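Local coordinates for protein HNH endonuclease (Geobacillus virus E2, PDB 5H0O) that probably cuts DNA as a phage-encoded nuclease of the HNH family, whose fold belongs to the His-Me finger group, at residues 74-79 with 111-116. Numbering follows the deposited sequence.
With MN (manganese (II) ion), chain B.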
# COMPACT_ATOMS: atom_id res chain seq x y z
N TYR A 74 9.61 -3.92 -11.26
CA TYR A 74 10.23 -2.98 -10.34
C TYR A 74 10.16 -1.55 -10.85
O TYR A 74 11.02 -0.73 -10.54
CB TYR A 74 11.67 -3.39 -9.97
CG TYR A 74 11.71 -4.53 -8.96
CD1 TYR A 74 11.44 -5.83 -9.35
CD2 TYR A 74 11.98 -4.29 -7.62
CE1 TYR A 74 11.46 -6.87 -8.44
CE2 TYR A 74 12.01 -5.32 -6.70
CZ TYR A 74 11.74 -6.62 -7.11
OH TYR A 74 11.75 -7.65 -6.20
N LEU A 75 9.11 -1.22 -11.62
CA LEU A 75 8.91 0.14 -12.12
C LEU A 75 7.76 0.81 -11.39
O LEU A 75 6.73 0.17 -11.13
CB LEU A 75 8.64 0.13 -13.61
CG LEU A 75 9.80 -0.34 -14.49
CD1 LEU A 75 9.40 -0.24 -15.95
CD2 LEU A 75 11.06 0.47 -14.19
N CYS A 76 7.93 2.10 -11.09
CA CYS A 76 6.86 2.88 -10.47
C CYS A 76 5.69 3.00 -11.44
O CYS A 76 5.86 3.46 -12.57
CB CYS A 76 7.36 4.27 -10.11
SG CYS A 76 6.01 5.32 -9.50
N GLN A 77 4.51 2.60 -10.99
CA GLN A 77 3.34 2.55 -11.85
C GLN A 77 2.75 3.93 -12.12
O GLN A 77 2.20 4.16 -13.19
CB GLN A 77 2.30 1.62 -11.24
CG GLN A 77 2.78 0.18 -11.17
CD GLN A 77 3.12 -0.37 -12.55
OE1 GLN A 77 2.23 -0.65 -13.36
NE2 GLN A 77 4.41 -0.49 -12.83
N HIS A 78 2.87 4.85 -11.17
CA HIS A 78 2.37 6.21 -11.41
C HIS A 78 3.28 6.91 -12.40
O HIS A 78 2.79 7.57 -13.32
CB HIS A 78 2.27 7.00 -10.12
CG HIS A 78 1.20 6.53 -9.19
ND1 HIS A 78 0.88 7.20 -8.03
CD2 HIS A 78 0.38 5.45 -9.24
CE1 HIS A 78 -0.09 6.56 -7.41
NE2 HIS A 78 -0.41 5.50 -8.12
N CYS A 79 4.59 6.78 -12.22
CA CYS A 79 5.53 7.32 -13.20
C CYS A 79 5.26 6.77 -14.60
O CYS A 79 5.23 7.53 -15.57
CB CYS A 79 6.97 7.02 -12.78
SG CYS A 79 7.63 8.18 -11.51
N GLN A 111 0.15 -1.17 -5.76
CA GLN A 111 0.96 -0.57 -6.81
C GLN A 111 2.40 -0.42 -6.33
O GLN A 111 2.65 0.03 -5.21
CB GLN A 111 0.44 0.82 -7.23
CG GLN A 111 -0.92 0.81 -7.92
CD GLN A 111 -1.42 2.23 -8.18
OE1 GLN A 111 -1.53 3.05 -7.27
NE2 GLN A 111 -1.74 2.52 -9.43
N SER A 112 3.33 -0.75 -7.22
CA SER A 112 4.74 -0.44 -7.00
C SER A 112 4.95 1.06 -7.26
O SER A 112 4.57 1.57 -8.33
CB SER A 112 5.62 -1.26 -7.95
OG SER A 112 5.38 -2.64 -7.80
N LEU A 113 5.57 1.75 -6.31
CA LEU A 113 5.77 3.19 -6.41
C LEU A 113 7.20 3.58 -6.07
O LEU A 113 7.86 2.94 -5.24
CB LEU A 113 4.83 3.97 -5.49
CG LEU A 113 3.33 3.78 -5.66
CD1 LEU A 113 2.61 4.57 -4.58
CD2 LEU A 113 2.88 4.20 -7.04
N CYS A 114 7.66 4.66 -6.70
CA CYS A 114 8.87 5.35 -6.26
C CYS A 114 8.56 6.20 -5.03
O CYS A 114 7.40 6.39 -4.66
CB CYS A 114 9.43 6.22 -7.39
SG CYS A 114 8.46 7.72 -7.75
N GLN A 115 9.60 6.74 -4.40
CA GLN A 115 9.38 7.54 -3.19
C GLN A 115 8.55 8.79 -3.48
O GLN A 115 7.67 9.12 -2.70
CB GLN A 115 10.70 7.96 -2.56
CG GLN A 115 10.46 8.86 -1.35
CD GLN A 115 11.73 9.35 -0.72
OE1 GLN A 115 12.75 8.70 -0.79
NE2 GLN A 115 11.66 10.50 -0.06
N ALA A 116 8.85 9.49 -4.57
CA ALA A 116 8.13 10.71 -4.86
C ALA A 116 6.63 10.42 -5.01
O ALA A 116 5.80 11.15 -4.47
CB ALA A 116 8.67 11.41 -6.10
MN MN B . 6.88 7.47 -9.43
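Leu75 meets segment 111-116 through its backbone, its carbonyl O lying 3.7 Å from Ser112 CB, while the hydroxyl of Ser112 turns to Asp72. A bend at chi2 (-59°) brings the Gln77 amide back to Leu75 O, where NE2 donates nearly straight, from above the carbonyl plane. Cys76 illustrates how one sulfur can do several jobs at once. Its SG, anti to the backbone N (chi1 174°), binds the manganese ion and accepts the N-H of Cys114 (N to SG 3.3 Å) in a nearly straight bond. It also caps the helix that follows, taking the N-H of Cys79 (N to SG 3.4 Å). Such N-H donors would be expected to temper the charge of a metal-bound thiolate. Gln77 then ties helix to strand, its N giving a 2.9 Å bond to Ser112 O. At His78 the contact becomes one of side chains: Leu113 CD2 sits 3.5 Å from the ring centroid, over one face in a CH-pi contact, and NE2 donates to Gln111 OE1 at 2.8 Å. That bond is bent, with the donor above the carbonyl plane and the ring and amide planes 67° apart; together these contacts probably restrain the tilt of the imidazole. Cys79 closes the segment, its SG 2.3 Å from the manganese, as is Cys114 SG. With Cys117 as fourth ligand, two CxxC pairs build a four-cysteine metal site, probably structural, of the kind that many HNH endonucleases carry, there usually with zinc.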